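Side-chain contacts in 24-sterol C-methyltransferase (Haloferax volcanii, PDB 6F5Z), which is a putative S-adenosylmethionine-dependent methyltransferase that binds S-adenosylhomocysteine and pairs with the activator Trm112: residues Asp93-Pro98 and Pro119-Glu124; Glu111-Ala116 and Ala166-Ala171; Gly134-Ala139 and Glu170-Ala175. One frame throughout, in Å; residues are numbered along the deposited sequence.

Contact 1 (Asp93-Pro98 and Pro119-Glu124); sequences DFDDLP and PHHTLE. With SAH (S-adenosyl-L-homocysteine), chain G.
The adenine end of the S-adenosylhomocysteine pocket is where loop Asp93-Pro98 rests on the first turns of helix 119-129. Thr122 makes a direct bond between them: its OG1 donates to Phe94 O over 2.8 Å, from above the carbonyl plane, with a C=O...donor angle of 112°. OG1 lies anti to the carbonyl carbon (chi1 -66°), which aims the hydroxyl at the loop while CG2 lies against the same carbonyl oxygen; threonine suits the place by offering a short hydroxyl and a methyl for packing. A water donates to both Thr122 OG1 and Asp95 OD1, so the hydroxyl gives to the loop carbonyl and accepts from a bridging water. Next to it Asp95 OD1 comes to 3.1 Å from His121 CD2, carboxylate and imidazole planes turned 66° apart, and Asp95 O lies in plane at the imidazole edge. A second water joins His121 NE2 to Asp96 OD1.

In this Rossmann-like methyltransferase fold the loop follows strand 87-91, and an acidic residue there commonly reads the adenine. Asp93 OD1 accepts a weak bond from the ligand's N6, and Phe94 N donates to its N1 over 3.3 Å. Asp93 OD2 takes Asp95 N at 2.9 Å, an Asx turn that steadies the carboxylate. Phe94 offers a flat apolar face to the adenine, with CE1 3.4 Å from ligand C2. An alanine in place of Phe94 would probably leave that adenine face without its aromatic cover. Leu45 and Leu68 also pack on Phe94, while Met58 of the UPF0434 family protein chain packs on Asp93.

Contact 2 (Glu111-Ala116 and Ala166-Ala171); sequences EAFYYA and AEYREA. With SAH (S-adenosyl-L-homocysteine), chain G.
The loop that follows strand 104-110 lines the S-adenosylhomocysteine pocket with Glu111, Ala112 and Tyr115, and sends Phe113 the other way, onto Tyr168 of helix 165-174, with Tyr114 touching it by its CB. This belongs to the Rossmann-like methyltransferase fold, in which loops at the carboxyl ends of the parallel strands hold the cofactor. Phe113 CD2 meets Tyr168 CE1 at 3.8 Å. The approach is at the edge of the Tyr168 ring, and the two side chains slide past each other in opposite directions. Their planes make 53° and their centroids are 6.0 Å apart, so the pair is oblique. With CG anti to the backbone N (chi1 175°), on a CB that points toward the helix, the Phe113 ring meets the Tyr168 ring. Tyr168 OH lies 4.2 Å from Tyr114 CB.

Long aromatic side chains suit this buried place because they span a CA separation of 10.5 Å between Tyr114 and Tyr168. Cys138 touches both Phe113 and Tyr168, and Trp163 meets the Tyr168 ring edge-to-face. On the cofactor side small Ala112 lets its CB come to 3.5 Å from ligand O4', and Tyr115 CB stands beside N7. Tyr114 holds its ring between the backbone N and the carbonyl carbon (chi1 51°), which directs the phenol back to Glu111, a carboxylate also gripped by Asn141 N. There Tyr114 OH donates to Glu111 OE1 over 2.6 Å, meeting the oxygen from above the carboxylate plane.

Contact 3 (Gly134-Ala139 and Glu170-Ala175); sequences GTFYCA and EAFRDA
Phe172 CZ is the atom on which both strand residues converge, 3.6 Å from Phe136 CD2 and 3.7 Å from Cys138 CB. The cysteine carbon comes in at the edge of the Phe172 ring, in its plane. The two phenyl planes are near parallel, 21° apart, but are slid so far that they barely overlap, the centroids lying 5.5 Å from each other; the side chains themselves cross at about a right angle. With CG anti to the backbone N (chi1 173°), the Phe136 ring extends off the strand to meet the Phe172 ring. Phe136 and Cys138 are two residues apart in an extended chain and thus face the same way, and the compact cysteine leaves room for the Phe172 rim beside the larger ring.

Around this apolar cluster, Leu123 and Ile126 of helix 119-129 pack on Phe136, and Thr221 of strand 218-224 touches Phe172. The strand is held in place by backbone bonds from Phe136 to Gly223 and from Tyr137 to Val107 and Ser109. On the opposite sheet face, Tyr137 OH bonds to Ala180 O of the second subunit. The arrangement is the helix-on-sheet hydrophobic core of an alpha/beta Rossmann-like methyltransferase.

How the contacts relate
Contacts 2 and 3 are buried, without hydrogen bonds across them, made largely of ring and aliphatic packing. Their segments of helix 165-174 overlap at Glu170 and Ala171, but Tyr168 and Phe172, one turn apart, do the touching, with Cys138 packing on both. Contact 1 is only partly buried, and there hydroxyl, carboxylate, imidazole and water do the joining. Contacts 1 and 2 both reach the cofactor, the first over the adenine, the second along the ribose, sulfur-bearing arm and N7 side, and meet where Phe94 CE2 lies 3.4 Å from Ala112 O. Contact 3 stands farther off, the Phe136 side chain about 11 Å from the ligand. Leu123 packs against Phe136, Phe172 and Ala171, joining the polar contact to the buried ones.

Contact 1 (Asp93-Pro98 and Pro119-Glu124)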
loop_
_atom_site.group_PDB
_atom_site.type_symbol
_atom_site.label_atom_id
_atom_site.label_comp_id
_atom_site.label_asym_id
_atom_site.label_seq_id
_atom_site.Cartn_x
_atom_site.Cartn_y
_atom_site.Cartn_z
ATOM N N ASP B 93 24.971 -8.496 5.757
ATOM C CA ASP B 93 25.153 -7.460 4.751
ATOM C C ASP B 93 24.049 -7.530 3.717
ATOM O O ASP B 93 23.643 -8.612 3.308
ATOM C CB ASP B 93 26.542 -7.575 4.082
ATOM C CG ASP B 93 26.814 -6.408 3.140
ATOM O OD1 ASP B 93 27.063 -5.293 3.641
ATOM O OD2 ASP B 93 26.649 -6.588 1.905
ATOM N N PHE B 94 23.628 -6.354 3.255
ATOM C CA PHE B 94 22.547 -6.228 2.295
ATOM C C PHE B 94 22.815 -6.893 0.961
ATOM O O PHE B 94 21.870 -7.127 0.207
ATOM C CB PHE B 94 22.235 -4.756 2.039
ATOM C CG PHE B 94 21.707 -3.976 3.215
ATOM C CD1 PHE B 94 21.216 -4.625 4.339
ATOM C CD2 PHE B 94 21.634 -2.591 3.167
ATOM C CE1 PHE B 94 20.749 -3.902 5.423
ATOM C CE2 PHE B 94 21.154 -1.863 4.245
ATOM C CZ PHE B 94 20.688 -2.525 5.361
ATOM N N ASP B 95 24.096 -7.182 0.653
ATOM C CA ASP B 95 24.362 -7.798 -0.648
ATOM C C ASP B 95 24.207 -9.302 -0.668
ATOM O O ASP B 95 24.177 -9.889 -1.754
ATOM C CB ASP B 95 25.750 -7.392 -1.183
ATOM C CG ASP B 95 25.822 -7.381 -2.697
ATOM O OD1 ASP B 95 24.932 -6.777 -3.328
ATOM O OD2 ASP B 95 26.773 -7.966 -3.248
ATOM N N ASP B 96 24.096 -9.944 0.508
ATOM C CA ASP B 96 23.951 -11.410 0.531
ATOM C C ASP B 96 23.134 -11.752 1.756
ATOM O O ASP B 96 23.696 -11.858 2.860
ATOM C CB ASP B 96 25.342 -12.094 0.613
ATOM C CG ASP B 96 26.211 -11.940 -0.627
ATOM O OD1 ASP B 96 25.883 -12.555 -1.657
ATOM O OD2 ASP B 96 27.212 -11.187 -0.566
ATOM N N LEU B 97 21.795 -11.834 1.591
ATOM C CA LEU B 97 20.922 -12.076 2.754
ATOM C C LEU B 97 20.955 -13.541 3.154
ATOM O O LEU B 97 20.671 -14.413 2.327
ATOM C CB LEU B 97 19.494 -11.601 2.511
ATOM C CG LEU B 97 19.376 -10.127 2.066
ATOM C CD1 LEU B 97 17.882 -9.742 1.822
ATOM C CD2 LEU B 97 20.046 -9.168 3.071
ATOM N N PRO B 98 21.213 -13.789 4.460
ATOM C CA PRO B 98 21.415 -15.158 4.938
ATOM C C PRO B 98 20.119 -15.846 5.323
ATOM O O PRO B 98 20.028 -16.485 6.374
ATOM C CB PRO B 98 22.376 -14.961 6.120
ATOM C CG PRO B 98 21.937 -13.662 6.718
ATOM C CD PRO B 98 21.544 -12.806 5.518
ATOM N N PRO B 119 22.290 -1.734 -4.825
ATOM C CA PRO B 119 20.865 -1.700 -4.453
ATOM C C PRO B 119 19.958 -2.566 -5.318
ATOM O O PRO B 119 18.980 -3.154 -4.819
ATOM C CB PRO B 119 20.513 -0.207 -4.536
ATOM C CG PRO B 119 21.568 0.392 -5.451
ATOM C CD PRO B 119 22.814 -0.377 -5.069
ATOM N N HIS B 120 20.254 -2.657 -6.630
ATOM C CA HIS B 120 19.439 -3.517 -7.486
ATOM C C HIS B 120 19.575 -4.997 -7.034
ATOM O O HIS B 120 18.572 -5.718 -6.989
ATOM C CB HIS B 120 19.852 -3.312 -8.953
ATOM C CG HIS B 120 19.347 -2.011 -9.504
ATOM N ND1 HIS B 120 20.195 -0.957 -9.835
ATOM C CD2 HIS B 120 18.071 -1.647 -9.781
ATOM C CE1 HIS B 120 19.400 -0.001 -10.314
ATOM N NE2 HIS B 120 18.110 -0.376 -10.284
ATOM N N HIS B 121 20.796 -5.438 -6.670
ATOM C CA HIS B 121 20.978 -6.819 -6.202
ATOM C C HIS B 121 20.291 -7.022 -4.847
ATOM O O HIS B 121 19.683 -8.060 -4.611
ATOM C CB HIS B 121 22.455 -7.209 -6.145
ATOM C CG HIS B 121 22.679 -8.616 -5.684
ATOM N ND1 HIS B 121 22.187 -9.700 -6.397
ATOM C CD2 HIS B 121 23.246 -9.072 -4.545
ATOM C CE1 HIS B 121 22.519 -10.773 -5.691
ATOM N NE2 HIS B 121 23.151 -10.442 -4.572
ATOM N N THR B 122 20.332 -5.998 -3.989
ATOM C CA THR B 122 19.619 -6.119 -2.696
ATOM C C THR B 122 18.117 -6.316 -2.971
ATOM O O THR B 122 17.496 -7.139 -2.307
ATOM C CB THR B 122 19.908 -4.906 -1.817
ATOM O OG1 THR B 122 21.308 -4.950 -1.470
ATOM C CG2 THR B 122 19.069 -4.914 -0.531
ATOM N N LEU B 123 17.521 -5.569 -3.928
ATOM C CA LEU B 123 16.104 -5.777 -4.225
ATOM C C LEU B 123 15.808 -7.203 -4.712
ATOM O O LEU B 123 14.791 -7.780 -4.379
ATOM C CB LEU B 123 15.603 -4.760 -5.245
ATOM C CG LEU B 123 15.535 -3.333 -4.725
ATOM C CD1 LEU B 123 15.336 -2.336 -5.855
ATOM C CD2 LEU B 123 14.421 -3.174 -3.658
ATOM N N GLU B 124 16.704 -7.768 -5.537
ATOM C CA GLU B 124 16.551 -9.140 -6.017
ATOM C C GLU B 124 16.641 -10.133 -4.836
ATOM O O GLU B 124 15.861 -11.087 -4.780
ATOM C CB GLU B 124 17.643 -9.449 -7.048
ATOM C CG GLU B 124 17.436 -8.677 -8.346
ATOM C CD GLU B 124 18.680 -8.526 -9.206
ATOM O OE1 GLU B 124 19.714 -9.165 -8.897
ATOM O OE2 GLU B 124 18.645 -7.697 -10.146
HETATM N N SAH G . 16.490 1.457 10.740
HETATM C CA SAH G . 17.137 2.219 11.842
HETATM C CB SAH G . 18.661 2.551 11.593
HETATM C CG SAH G . 18.885 3.471 10.397
HETATM S SD SAH G . 20.668 3.832 10.186
HETATM C C SAH G . 16.384 3.539 12.155
HETATM O O SAH G . 15.314 3.738 11.433
HETATM O OXT SAH G . 16.761 4.304 13.012
HETATM C "C5'" SAH G . 21.194 2.614 8.956
HETATM C "C4'" SAH G . 21.439 1.233 9.535
HETATM O "O4'" SAH G . 21.737 0.338 8.432
HETATM C "C3'" SAH G . 22.662 1.219 10.459
HETATM O "O3'" SAH G . 22.397 0.583 11.709
HETATM C "C2'" SAH G . 23.754 0.574 9.598
HETATM O "O2'" SAH G . 24.764 -0.128 10.320
HETATM C "C1'" SAH G . 22.947 -0.355 8.692
HETATM N N9 SAH G . 23.578 -0.649 7.404
HETATM C C8 SAH G . 24.009 0.258 6.467
HETATM N N7 SAH G . 24.494 -0.288 5.378
HETATM C C5 SAH G . 24.369 -1.650 5.609
HETATM C C6 SAH G . 24.706 -2.783 4.835
HETATM N N6 SAH G . 25.293 -2.722 3.631
HETATM N N1 SAH G . 24.455 -4.007 5.365
HETATM C C2 SAH G . 23.926 -4.083 6.594
HETATM N N3 SAH G . 23.568 -3.091 7.414
HETATM C C4 SAH G . 23.810 -1.886 6.857
HETATM O O HOH W 1 23.997 -4.515 -1.988
HETATM O O HOH W 2 23.424 -12.894 -2.622
#

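Contact 2 (Glu111-Ala116 and Ala166-Ala171)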
loop_
_atom_site.group_PDB
_atom_site.type_symbol
_atom_site.label_atom_id
_atom_site.label_comp_id
_atom_site.label_asym_id
_atom_site.label_seq_id
_atom_site.Cartn_x
_atom_site.Cartn_y
_atom_site.Cartn_z
ATOM N N GLU B 111 15.612 4.091 6.517
ATOM C CA GLU B 111 16.842 4.871 6.539
ATOM C C GLU B 111 18.092 4.001 6.400
ATOM O O GLU B 111 19.139 4.365 6.977
ATOM C CB GLU B 111 16.872 5.713 7.847
ATOM C CG GLU B 111 15.974 6.933 7.754
ATOM C CD GLU B 111 16.598 7.979 6.852
ATOM O OE1 GLU B 111 16.642 7.759 5.615
ATOM O OE2 GLU B 111 17.152 8.966 7.389
ATOM N N ALA B 112 18.059 2.971 5.538
ATOM C CA ALA B 112 19.220 2.086 5.388
ATOM C C ALA B 112 19.434 1.657 3.968
ATOM O O ALA B 112 20.550 1.366 3.570
ATOM C CB ALA B 112 19.039 0.829 6.245
ATOM N N PHE B 113 18.345 1.528 3.196
ATOM C CA PHE B 113 18.463 0.908 1.883
ATOM C C PHE B 113 19.471 1.570 0.958
ATOM O O PHE B 113 20.164 0.861 0.222
ATOM C CB PHE B 113 17.093 0.809 1.200
ATOM C CG PHE B 113 17.137 0.283 -0.212
ATOM C CD1 PHE B 113 17.211 -1.079 -0.456
ATOM C CD2 PHE B 113 17.179 1.160 -1.295
ATOM C CE1 PHE B 113 17.278 -1.554 -1.776
ATOM C CE2 PHE B 113 17.275 0.684 -2.610
ATOM C CZ PHE B 113 17.310 -0.661 -2.835
ATOM N N TYR B 114 19.538 2.887 1.023
ATOM C CA TYR B 114 20.371 3.649 0.108
ATOM C C TYR B 114 21.858 3.530 0.446
ATOM O O TYR B 114 22.671 4.078 -0.304
ATOM C CB TYR B 114 19.887 5.080 0.026
ATOM C CG TYR B 114 19.702 5.737 1.373
ATOM C CD1 TYR B 114 20.778 6.307 2.044
ATOM C CD2 TYR B 114 18.437 5.860 1.947
ATOM C CE1 TYR B 114 20.615 6.969 3.255
ATOM C CE2 TYR B 114 18.261 6.496 3.178
ATOM C CZ TYR B 114 19.349 7.071 3.823
ATOM O OH TYR B 114 19.188 7.774 5.002
ATOM N N TYR B 115 22.230 2.796 1.508
ATOM C CA TYR B 115 23.652 2.542 1.759
ATOM C C TYR B 115 24.065 1.218 1.090
ATOM O O TYR B 115 25.259 0.874 1.105
ATOM C CB TYR B 115 23.921 2.430 3.274
ATOM C CG TYR B 115 23.643 3.690 4.053
ATOM C CD1 TYR B 115 24.467 4.810 3.928
ATOM C CD2 TYR B 115 22.588 3.756 4.957
ATOM C CE1 TYR B 115 24.237 5.962 4.679
ATOM C CE2 TYR B 115 22.314 4.922 5.665
ATOM C CZ TYR B 115 23.146 6.020 5.532
ATOM O OH TYR B 115 22.904 7.162 6.271
ATOM N N ALA B 116 23.107 0.434 0.533
ATOM C CA ALA B 116 23.464 -0.848 -0.100
ATOM C C ALA B 116 24.512 -0.611 -1.180
ATOM O O ALA B 116 24.375 0.349 -1.938
ATOM C CB ALA B 116 22.243 -1.507 -0.723
ATOM N N ALA B 166 10.252 7.897 -8.924
ATOM C CA ALA B 166 10.111 7.045 -10.124
ATOM C C ALA B 166 11.191 5.980 -10.212
ATOM O O ALA B 166 10.919 4.825 -10.575
ATOM C CB ALA B 166 10.084 7.905 -11.389
ATOM N N GLU B 167 12.423 6.341 -9.870
ATOM C CA GLU B 167 13.503 5.350 -9.907
ATOM C C GLU B 167 13.300 4.211 -8.915
ATOM O O GLU B 167 13.663 3.061 -9.203
ATOM C CB GLU B 167 14.858 6.015 -9.693
ATOM C CG GLU B 167 15.321 6.738 -10.960
ATOM C CD GLU B 167 16.493 7.681 -10.766
ATOM O OE1 GLU B 167 16.607 8.303 -9.685
ATOM O OE2 GLU B 167 17.271 7.845 -11.735
ATOM N N TYR B 168 12.718 4.506 -7.723
ATOM C CA TYR B 168 12.425 3.433 -6.766
ATOM C C TYR B 168 11.346 2.518 -7.368
ATOM O O TYR B 168 11.488 1.307 -7.296
ATOM C CB TYR B 168 11.875 4.017 -5.449
ATOM C CG TYR B 168 12.979 4.257 -4.447
ATOM C CD1 TYR B 168 13.438 3.228 -3.624
ATOM C CD2 TYR B 168 13.594 5.510 -4.331
ATOM C CE1 TYR B 168 14.495 3.424 -2.737
ATOM C CE2 TYR B 168 14.629 5.722 -3.412
ATOM C CZ TYR B 168 15.103 4.667 -2.650
ATOM O OH TYR B 168 16.156 4.838 -1.793
ATOM N N ARG B 169 10.319 3.075 -8.034
ATOM C CA ARG B 169 9.279 2.201 -8.609
ATOM C C ARG B 169 9.873 1.333 -9.725
ATOM O O ARG B 169 9.594 0.128 -9.789
ATOM C CB ARG B 169 8.093 3.026 -9.150
ATOM C CG ARG B 169 7.427 3.892 -8.085
ATOM C CD ARG B 169 6.029 4.409 -8.478
ATOM N NE ARG B 169 6.018 5.109 -9.765
ATOM C CZ ARG B 169 6.327 6.397 -9.914
ATOM N NH1 ARG B 169 6.754 7.115 -8.872
ATOM N NH2 ARG B 169 6.239 6.975 -11.108
ATOM N N GLU B 170 10.693 1.959 -10.593
ATOM C CA GLU B 170 11.302 1.228 -11.693
ATOM C C GLU B 170 12.224 0.135 -11.175
ATOM O O GLU B 170 12.201 -0.980 -11.692
ATOM C CB GLU B 170 12.089 2.199 -12.593
ATOM C CG GLU B 170 11.214 3.227 -13.311
ATOM C CD GLU B 170 11.903 4.489 -13.821
ATOM O OE1 GLU B 170 13.150 4.579 -13.747
ATOM O OE2 GLU B 170 11.187 5.403 -14.289
ATOM N N ALA B 171 13.037 0.434 -10.133
ATOM C CA ALA B 171 13.974 -0.572 -9.611
ATOM C C ALA B 171 13.195 -1.730 -8.983
ATOM O O ALA B 171 13.619 -2.881 -9.094
ATOM C CB ALA B 171 14.866 0.060 -8.554
HETATM N N SAH G . 16.490 1.457 10.740
HETATM C CA SAH G . 17.137 2.219 11.842
HETATM C CB SAH G . 18.661 2.551 11.593
HETATM C CG SAH G . 18.885 3.471 10.397
HETATM S SD SAH G . 20.668 3.832 10.186
HETATM C C SAH G . 16.384 3.539 12.155
HETATM O O SAH G . 15.314 3.738 11.433
HETATM O OXT SAH G . 16.761 4.304 13.012
HETATM C "C5'" SAH G . 21.194 2.614 8.956
HETATM C "C4'" SAH G . 21.439 1.233 9.535
HETATM O "O4'" SAH G . 21.737 0.338 8.432
HETATM C "C3'" SAH G . 22.662 1.219 10.459
HETATM O "O3'" SAH G . 22.397 0.583 11.709
HETATM C "C2'" SAH G . 23.754 0.574 9.598
HETATM O "O2'" SAH G . 24.764 -0.128 10.320
HETATM C "C1'" SAH G . 22.947 -0.355 8.692
HETATM N N9 SAH G . 23.578 -0.649 7.404
HETATM C C8 SAH G . 24.009 0.258 6.467
HETATM N N7 SAH G . 24.494 -0.288 5.378
HETATM C C5 SAH G . 24.369 -1.650 5.609
HETATM C C6 SAH G . 24.706 -2.783 4.835
HETATM N N6 SAH G . 25.293 -2.722 3.631
HETATM N N1 SAH G . 24.455 -4.007 5.365
HETATM C C2 SAH G . 23.926 -4.083 6.594
HETATM N N3 SAH G . 23.568 -3.091 7.414
HETATM C C4 SAH G . 23.810 -1.886 6.857
#

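Contact 3 (Gly134-Ala139 and Glu170-Ala175)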
loop_
_atom_site.group_PDB
_atom_site.type_symbol
_atom_site.label_atom_id
_atom_site.label_comp_id
_atom_site.label_asym_id
_atom_site.label_seq_id
_atom_site.Cartn_x
_atom_site.Cartn_y
_atom_site.Cartn_z
ATOM N N GLY B 134 4.323 -11.724 -0.170
ATOM C CA GLY B 134 4.954 -10.988 0.926
ATOM C C GLY B 134 5.329 -9.582 0.495
ATOM O O GLY B 134 5.473 -9.338 -0.706
ATOM N N THR B 135 5.540 -8.666 1.471
ATOM C CA THR B 135 5.797 -7.276 1.115
ATOM C C THR B 135 7.132 -6.779 1.576
ATOM O O THR B 135 7.728 -7.339 2.505
ATOM C CB THR B 135 4.724 -6.299 1.690
ATOM O OG1 THR B 135 4.886 -6.175 3.117
ATOM C CG2 THR B 135 3.288 -6.712 1.314
ATOM N N PHE B 136 7.636 -5.791 0.836
ATOM C CA PHE B 136 8.833 -5.051 1.219
ATOM C C PHE B 136 8.369 -3.611 1.430
ATOM O O PHE B 136 7.882 -2.976 0.481
ATOM C CB PHE B 136 9.933 -5.119 0.112
ATOM C CG PHE B 136 11.136 -4.220 0.375
ATOM C CD1 PHE B 136 11.655 -4.079 1.667
ATOM C CD2 PHE B 136 11.785 -3.581 -0.673
ATOM C CE1 PHE B 136 12.761 -3.272 1.902
ATOM C CE2 PHE B 136 12.918 -2.816 -0.446
ATOM C CZ PHE B 136 13.404 -2.664 0.836
ATOM N N TYR B 137 8.596 -3.078 2.656
ATOM C CA TYR B 137 8.300 -1.691 3.008
ATOM C C TYR B 137 9.657 -0.976 3.076
ATOM O O TYR B 137 10.444 -1.257 3.994
ATOM C CB TYR B 137 7.551 -1.632 4.356
ATOM C CG TYR B 137 6.053 -1.713 4.174
ATOM C CD1 TYR B 137 5.448 -2.871 3.695
ATOM C CD2 TYR B 137 5.238 -0.627 4.477
ATOM C CE1 TYR B 137 4.076 -2.918 3.436
ATOM C CE2 TYR B 137 3.862 -0.666 4.245
ATOM C CZ TYR B 137 3.287 -1.805 3.707
ATOM O OH TYR B 137 1.935 -1.805 3.450
ATOM N N CYS B 138 9.919 -0.086 2.105
ATOM C CA CYS B 138 11.182 0.594 1.979
ATOM C C CYS B 138 10.968 2.079 2.273
ATOM O O CYS B 138 10.375 2.785 1.445
ATOM C CB CYS B 138 11.680 0.395 0.546
ATOM S SG CYS B 138 13.282 1.160 0.221
ATOM N N ALA B 139 11.466 2.541 3.452
ATOM C CA ALA B 139 11.238 3.928 3.840
ATOM C C ALA B 139 12.588 4.630 3.858
ATOM O O ALA B 139 13.549 4.101 4.461
ATOM C CB ALA B 139 10.596 3.990 5.210
ATOM N N GLU B 170 10.693 1.959 -10.593
ATOM C CA GLU B 170 11.302 1.228 -11.693
ATOM C C GLU B 170 12.224 0.135 -11.175
ATOM O O GLU B 170 12.201 -0.980 -11.692
ATOM C CB GLU B 170 12.089 2.199 -12.593
ATOM C CG GLU B 170 11.214 3.227 -13.311
ATOM C CD GLU B 170 11.903 4.489 -13.821
ATOM O OE1 GLU B 170 13.150 4.579 -13.747
ATOM O OE2 GLU B 170 11.187 5.403 -14.289
ATOM N N ALA B 171 13.037 0.434 -10.133
ATOM C CA ALA B 171 13.974 -0.572 -9.611
ATOM C C ALA B 171 13.195 -1.730 -8.983
ATOM O O ALA B 171 13.619 -2.881 -9.094
ATOM C CB ALA B 171 14.866 0.060 -8.554
ATOM N N PHE B 172 12.086 -1.442 -8.269
ATOM C CA PHE B 172 11.312 -2.528 -7.674
ATOM C C PHE B 172 10.792 -3.446 -8.778
ATOM O O PHE B 172 10.962 -4.653 -8.681
ATOM C CB PHE B 172 10.109 -1.952 -6.924
ATOM C CG PHE B 172 10.363 -1.618 -5.469
ATOM C CD1 PHE B 172 11.542 -0.995 -5.080
ATOM C CD2 PHE B 172 9.382 -1.836 -4.516
ATOM C CE1 PHE B 172 11.753 -0.619 -3.731
ATOM C CE2 PHE B 172 9.614 -1.519 -3.168
ATOM C CZ PHE B 172 10.776 -0.890 -2.793
ATOM N N ARG B 173 10.255 -2.856 -9.846
ATOM C CA ARG B 173 9.721 -3.692 -10.940
ATOM C C ARG B 173 10.857 -4.467 -11.606
ATOM O O ARG B 173 10.660 -5.633 -11.947
ATOM C CB ARG B 173 8.973 -2.838 -11.963
ATOM C CG ARG B 173 7.750 -2.155 -11.353
ATOM C CD ARG B 173 6.824 -1.520 -12.379
ATOM N NE ARG B 173 5.754 -0.752 -11.718
ATOM C CZ ARG B 173 5.690 0.578 -11.672
ATOM N NH1 ARG B 173 6.630 1.318 -12.254
ATOM N NH2 ARG B 173 4.682 1.177 -11.056
ATOM N N ASP B 174 12.046 -3.820 -11.797
ATOM C CA ASP B 174 13.165 -4.535 -12.430
ATOM C C ASP B 174 13.623 -5.738 -11.595
ATOM O O ASP B 174 14.148 -6.717 -12.154
ATOM C CB ASP B 174 14.322 -3.589 -12.737
ATOM C CG ASP B 174 14.041 -2.590 -13.840
ATOM O OD1 ASP B 174 13.053 -2.785 -14.583
ATOM O OD2 ASP B 174 14.810 -1.604 -13.963
ATOM N N ALA B 175 13.393 -5.707 -10.254
ATOM C CA ALA B 175 13.770 -6.809 -9.370
ATOM C C ALA B 175 12.675 -7.854 -9.244
ATOM O O ALA B 175 12.872 -8.854 -8.540
ATOM C CB ALA B 175 14.105 -6.272 -7.985
#